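Side-chain contacts in PBP domain-containing protein (Vibrio parahaemolyticus, PDB 3MUQ), which is of unknown function but has the fold of a periplasmic substrate-binding protein, and so probably binds a small ligand: residues 23-28 with 34-39; 55-60 with 214-219. All blocks are in the same frame, centred on the assembly; numbering follows the deposited sequence.

Contact 1: 23-28 with 34-39; sequences YLLPQF and YKVDVI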
loop_
_atom_site.group_PDB
_atom_site.type_symbol
_atom_site.label_atom_id
_atom_site.label_comp_id
_atom_site.label_asym_id
_atom_site.label_seq_id
_atom_site.Cartn_x
_atom_site.Cartn_y
_atom_site.Cartn_z
ATOM N N TYR A 23 -15.455 -3.044 -6.059
ATOM C CA TYR A 23 -15.115 -3.453 -4.702
ATOM C C TYR A 23 -14.963 -2.246 -3.765
ATOM O O TYR A 23 -15.274 -2.327 -2.582
ATOM C CB TYR A 23 -13.801 -4.233 -4.744
ATOM C CG TYR A 23 -13.601 -5.224 -3.624
ATOM C CD1 TYR A 23 -13.357 -6.569 -3.897
ATOM C CD2 TYR A 23 -13.648 -4.821 -2.291
ATOM C CE1 TYR A 23 -13.168 -7.488 -2.868
ATOM C CE2 TYR A 23 -13.463 -5.730 -1.257
ATOM C CZ TYR A 23 -13.223 -7.060 -1.550
ATOM O OH TYR A 23 -13.039 -7.962 -0.525
ATOM N N LEU A 24 -14.476 -1.131 -4.298
ATOM C CA LEU A 24 -14.153 0.055 -3.492
ATOM C C LEU A 24 -15.291 1.065 -3.339
ATOM O O LEU A 24 -15.560 1.565 -2.239
ATOM C CB LEU A 24 -12.973 0.799 -4.125
ATOM C CG LEU A 24 -11.733 -0.059 -4.316
ATOM C CD1 LEU A 24 -10.596 0.807 -4.801
ATOM C CD2 LEU A 24 -11.370 -0.737 -2.996
ATOM N N LEU A 25 -15.919 1.391 -4.462
ATOM C CA LEU A 25 -16.800 2.551 -4.543
ATOM C C LEU A 25 -17.984 2.524 -3.613
ATOM O O LEU A 25 -18.305 3.549 -3.019
ATOM C CB LEU A 25 -17.260 2.795 -5.974
ATOM C CG LEU A 25 -16.074 3.250 -6.829
ATOM C CD1 LEU A 25 -16.528 3.691 -8.195
ATOM C CD2 LEU A 25 -15.348 4.365 -6.123
ATOM N N PRO A 26 -18.659 1.364 -3.511
ATOM C CA PRO A 26 -19.811 1.255 -2.612
ATOM C C PRO A 26 -19.460 1.645 -1.182
ATOM O O PRO A 26 -20.187 2.435 -0.564
ATOM C CB PRO A 26 -20.168 -0.234 -2.689
ATOM C CG PRO A 26 -19.727 -0.646 -4.064
ATOM C CD PRO A 26 -18.480 0.151 -4.337
ATOM N N GLN A 27 -18.350 1.120 -0.659
ATOM C CA GLN A 27 -17.948 1.482 0.698
ATOM C C GLN A 27 -17.565 2.959 0.792
ATOM O O GLN A 27 -17.919 3.652 1.754
ATOM C CB GLN A 27 -16.791 0.604 1.192
ATOM C CG GLN A 27 -16.536 0.741 2.705
ATOM C CD GLN A 27 -17.750 0.334 3.532
ATOM O OE1 GLN A 27 -18.316 -0.741 3.332
ATOM N NE2 GLN A 27 -18.166 1.199 4.453
ATOM N N PHE A 28 -16.847 3.452 -0.211
ATOM C CA PHE A 28 -16.429 4.850 -0.183
ATOM C C PHE A 28 -17.627 5.784 -0.180
ATOM O O PHE A 28 -17.623 6.783 0.536
ATOM C CB PHE A 28 -15.450 5.176 -1.320
ATOM C CG PHE A 28 -15.108 6.629 -1.429
ATOM C CD1 PHE A 28 -14.308 7.241 -0.475
ATOM C CD2 PHE A 28 -15.591 7.392 -2.486
ATOM C CE1 PHE A 28 -13.983 8.595 -0.569
ATOM C CE2 PHE A 28 -15.260 8.751 -2.587
ATOM C CZ PHE A 28 -14.464 9.348 -1.618
ATOM N N TYR A 34 -19.677 10.842 -1.148
ATOM C CA TYR A 34 -19.258 11.230 -2.491
ATOM C C TYR A 34 -19.647 10.154 -3.489
ATOM O O TYR A 34 -19.577 8.958 -3.184
ATOM C CB TYR A 34 -17.751 11.466 -2.574
ATOM C CG TYR A 34 -17.254 12.736 -1.913
ATOM C CD1 TYR A 34 -17.515 13.994 -2.458
ATOM C CD2 TYR A 34 -16.509 12.668 -0.756
ATOM C CE1 TYR A 34 -17.042 15.144 -1.842
ATOM C CE2 TYR A 34 -16.043 13.793 -0.143
ATOM C CZ TYR A 34 -16.303 15.025 -0.679
ATOM O OH TYR A 34 -15.798 16.125 -0.024
ATOM N N LYS A 35 -20.042 10.581 -4.684
ATOM C CA LYS A 35 -20.321 9.649 -5.775
ATOM C C LYS A 35 -19.234 9.722 -6.841
ATOM O O LYS A 35 -18.987 10.777 -7.414
ATOM C CB LYS A 35 -21.676 9.966 -6.405
ATOM C CG LYS A 35 -22.862 9.760 -5.476
ATOM C CD LYS A 35 -24.150 10.235 -6.133
ATOM C CE LYS A 35 -25.367 9.771 -5.361
ATOM N NZ LYS A 35 -25.408 8.282 -5.320
ATOM N N VAL A 36 -18.585 8.600 -7.117
ATOM C CA VAL A 36 -17.510 8.569 -8.110
ATOM C C VAL A 36 -18.009 8.098 -9.481
ATOM O O VAL A 36 -18.535 6.996 -9.599
ATOM C CB VAL A 36 -16.340 7.668 -7.624
ATOM C CG1 VAL A 36 -15.238 7.551 -8.678
ATOM C CG2 VAL A 36 -15.774 8.202 -6.320
ATOM N N ASP A 37 -17.866 8.939 -10.506
ATOM C CA ASP A 37 -18.108 8.507 -11.894
ATOM C C ASP A 37 -16.785 8.044 -12.494
ATOM O O ASP A 37 -15.792 8.767 -12.450
ATOM C CB ASP A 37 -18.657 9.639 -12.777
ATOM C CG ASP A 37 -20.057 10.100 -12.364
ATOM O OD1 ASP A 37 -20.794 9.330 -11.709
ATOM O OD2 ASP A 37 -20.421 11.243 -12.715
ATOM N N VAL A 38 -16.774 6.839 -13.044
ATOM C CA VAL A 38 -15.577 6.293 -13.664
ATOM C C VAL A 38 -15.641 6.466 -15.186
ATOM O O VAL A 38 -16.641 6.130 -15.821
ATOM C CB VAL A 38 -15.414 4.810 -13.327
ATOM C CG1 VAL A 38 -14.095 4.281 -13.882
ATOM C CG2 VAL A 38 -15.456 4.608 -11.837
ATOM N N ILE A 39 -14.582 7.031 -15.757
ATOM C CA ILE A 39 -14.455 7.122 -17.199
ATOM C C ILE A 39 -13.194 6.364 -17.593
ATOM O O ILE A 39 -12.076 6.785 -17.277
ATOM C CB ILE A 39 -14.352 8.588 -17.696
ATOM C CG1 ILE A 39 -15.580 9.402 -17.279
ATOM C CG2 ILE A 39 -14.202 8.621 -19.216
ATOM C CD1 ILE A 39 -15.459 10.057 -15.953
#
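L25 and F28 of helix 20-32 pack on Y34, V36 and V38 of strand 35-41, closing the second half of a right-handed beta-alpha-beta crossover that starts from the parallel neighbour, strand 6-12, in the substrate-binding-protein fold. The helix and strand segments run nearly antiparallel, at 155°, with their axes 8.7 Å apart, and no hydrogen bond joins them. L25 meets V36 with both methyls, about at a right angle: L25 CD2 comes to 3.8 Å from V36 CB, while L25 CD1 reaches forward along the strand to CG2 of V38 at 3.9 Å. F28 stands one helical turn on. Its CG lies opposite the backbone N across CA-CB (chi1 174°), which swings the ring along to the start of the strand. F28 CE2 then sits between two residues, 3.7 Å from Y34 CB and 3.8 Å from V36 CG2. The F28 ring also forms an edge-to-face (T-shaped) pair with that of W222 and meets the F219 ring with the planes at about 45°, so helix 213-224 closes in on the same aromatic. Of the V36 methyls, CG2 touches both F28 and L25, whereas CG1 lies 4.1 Å from each of L25 CD1 and L25 CD2.

Contact 2: 55-60 with 214-219; sequences VDLVMT and QGAKAF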
loop_
_atom_site.group_PDB
_atom_site.type_symbol
_atom_site.label_atom_id
_atom_site.label_comp_id
_atom_site.label_asym_id
_atom_site.label_seq_id
_atom_site.Cartn_x
_atom_site.Cartn_y
_atom_site.Cartn_z
ATOM N N VAL A 55 -11.578 15.750 -15.709
ATOM C CA VAL A 55 -11.863 14.910 -14.551
ATOM C C VAL A 55 -11.120 15.460 -13.325
ATOM O O VAL A 55 -10.282 16.359 -13.451
ATOM C CB VAL A 55 -11.423 13.445 -14.782
ATOM C CG1 VAL A 55 -12.220 12.792 -15.921
ATOM C CG2 VAL A 55 -9.919 13.372 -15.047
ATOM N N ASP A 56 -11.397 14.897 -12.153
ATOM C CA ASP A 56 -10.828 15.419 -10.905
ATOM C C ASP A 56 -9.571 14.702 -10.447
ATOM O O ASP A 56 -8.770 15.275 -9.705
ATOM C CB ASP A 56 -11.865 15.376 -9.791
ATOM C CG ASP A 56 -13.151 16.076 -10.179
ATOM O OD1 ASP A 56 -13.080 17.252 -10.590
ATOM O OD2 ASP A 56 -14.227 15.455 -10.070
ATOM N N LEU A 57 -9.423 13.443 -10.852
ATOM C CA LEU A 57 -8.208 12.694 -10.560
ATOM C C LEU A 57 -8.081 11.500 -11.497
ATOM O O LEU A 57 -9.042 11.129 -12.179
ATOM C CB LEU A 57 -8.158 12.258 -9.086
ATOM C CG LEU A 57 -8.975 11.033 -8.632
ATOM C CD1 LEU A 57 -8.613 10.660 -7.187
ATOM C CD2 LEU A 57 -10.486 11.273 -8.769
ATOM N N VAL A 58 -6.893 10.898 -11.528
ATOM C CA VAL A 58 -6.632 9.769 -12.407
ATOM C C VAL A 58 -6.034 8.582 -11.657
ATOM O O VAL A 58 -5.357 8.739 -10.634
ATOM C CB VAL A 58 -5.662 10.137 -13.565
ATOM C CG1 VAL A 58 -6.210 11.288 -14.417
ATOM C CG2 VAL A 58 -4.302 10.483 -13.004
HETATM N N MSE A 59 -6.291 7.388 -12.173
HETATM C CA MSE A 59 -5.707 6.175 -11.618
HETATM C C MSE A 59 -5.168 5.337 -12.760
HETATM O O MSE A 59 -5.940 4.831 -13.563
HETATM C CB MSE A 59 -6.764 5.386 -10.851
HETATM C CG MSE A 59 -6.264 4.051 -10.284
HETATM SE SE MSE A 59 -7.702 3.025 -9.441
HETATM C CE MSE A 59 -8.209 4.313 -8.040
ATOM N N THR A 60 -3.850 5.215 -12.852
ATOM C CA THR A 60 -3.232 4.437 -13.911
ATOM C C THR A 60 -2.104 3.571 -13.330
ATOM O O THR A 60 -1.794 3.644 -12.133
ATOM C CB THR A 60 -2.670 5.346 -15.037
ATOM O OG1 THR A 60 -1.759 6.294 -14.476
ATOM C CG2 THR A 60 -3.787 6.108 -15.730
ATOM N N GLN A 214 -11.638 18.851 -3.509
ATOM C CA GLN A 214 -12.006 18.398 -2.182
ATOM C C GLN A 214 -12.463 16.951 -2.226
ATOM O O GLN A 214 -12.025 16.133 -1.425
ATOM C CB GLN A 214 -13.113 19.272 -1.600
ATOM C CG GLN A 214 -13.600 18.791 -0.246
ATOM C CD GLN A 214 -14.544 19.779 0.428
ATOM O OE1 GLN A 214 -15.415 20.366 -0.219
ATOM N NE2 GLN A 214 -14.373 19.964 1.738
ATOM N N GLY A 215 -13.355 16.642 -3.160
ATOM C CA GLY A 215 -13.833 15.285 -3.314
ATOM C C GLY A 215 -12.743 14.337 -3.790
ATOM O O GLY A 215 -12.656 13.196 -3.325
ATOM N N ALA A 216 -11.917 14.798 -4.726
ATOM C CA ALA A 216 -10.826 13.972 -5.253
ATOM C C ALA A 216 -9.791 13.669 -4.168
ATOM O O ALA A 216 -9.323 12.533 -4.020
ATOM C CB ALA A 216 -10.157 14.658 -6.471
ATOM N N LYS A 217 -9.417 14.675 -3.396
ATOM C CA LYS A 217 -8.486 14.404 -2.311
ATOM C C LYS A 217 -9.093 13.494 -1.221
ATOM O O LYS A 217 -8.398 12.664 -0.643
ATOM C CB LYS A 217 -7.912 15.687 -1.707
ATOM C CG LYS A 217 -6.797 15.352 -0.709
ATOM C CD LYS A 217 -6.002 16.559 -0.290
ATOM C CE LYS A 217 -4.890 16.157 0.686
ATOM N NZ LYS A 217 -5.458 15.647 1.966
ATOM N N ALA A 218 -10.383 13.640 -0.934
ATOM C CA ALA A 218 -11.015 12.710 0.004
ATOM C C ALA A 218 -10.915 11.247 -0.493
ATOM O O ALA A 218 -10.656 10.326 0.276
ATOM C CB ALA A 218 -12.473 13.101 0.252
ATOM N N PHE A 219 -11.117 11.039 -1.785
ATOM C CA PHE A 219 -11.081 9.693 -2.349
ATOM C C PHE A 219 -9.670 9.137 -2.246
ATOM O O PHE A 219 -9.470 7.993 -1.840
ATOM C CB PHE A 219 -11.554 9.725 -3.813
ATOM C CG PHE A 219 -11.747 8.370 -4.428
ATOM C CD1 PHE A 219 -12.154 7.292 -3.656
ATOM C CD2 PHE A 219 -11.550 8.181 -5.784
ATOM C CE1 PHE A 219 -12.339 6.051 -4.210
ATOM C CE2 PHE A 219 -11.730 6.941 -6.354
ATOM C CZ PHE A 219 -12.131 5.867 -5.560
#
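Just ahead of strand 57-60 the chain passes the first turn of helix 213-224, the CA atoms of D56 and A216 lying 5.8 Å apart, a spacing consistent with the small side chain of A216. No hydrogen bond joins the two segments. A216 CB points to the 55-60 segment and rests 3.6 Å from D56 O and 3.8 Å from D56 CB. L57 CB is a little farther from A216 CB, at 4.1 Å. L57 carries the rest of the contact. With chi1 at 79°, its CG lies between the backbone N and the carbonyl carbon, and the two methyls divide over the helix. CD2 stays near the A216 methyl, while L57 CD1 comes to 3.7 Å from A216 O and to 4.1 Å from F219 CD2. The F219 side chain crosses L57 at about a right angle, one turn along from A216. The carboxylate of D56 takes little part in this packing and is bound elsewhere. OD2 forms a salt bridge with R8, and OD1 accepts a hydrogen bond from the backbone N of N212, so that the buried acid ties the residue just ahead of strand 57-60 to strand 6-12, through R8, and to the approach of helix 213-224, through N212. Strand 57-60 is flanked in the sheet by parallel strand 6-12 and antiparallel strand 195-203; L57 touches V7 and L9 of the former and V200 and L202 of the latter, while helix 213-224 covers this face and helix 43-51 meets V58 and T60.

Contact 1 is complete before contact 2 opens along the chain, and their centres lie 11 Å apart on the same side of the chain's centre. Both reach one mixed sheet, in which strand 6-12 runs between strands 35-41 and 57-60 and is parallel to each. Helices 20-32 and 213-224 pack against each other there: F28 CZ lies 3.5 Å from F219 CA, and L25 CD2 lies 3.6 Å from F219 CZ. Y34 extends the junction, Y34 CE1 lying 3.5 Å from G215 CA. The late helix 213-224 thus returns to the early strands, joining distant parts of the sequence in a single lobe of the substrate-binding-protein fold.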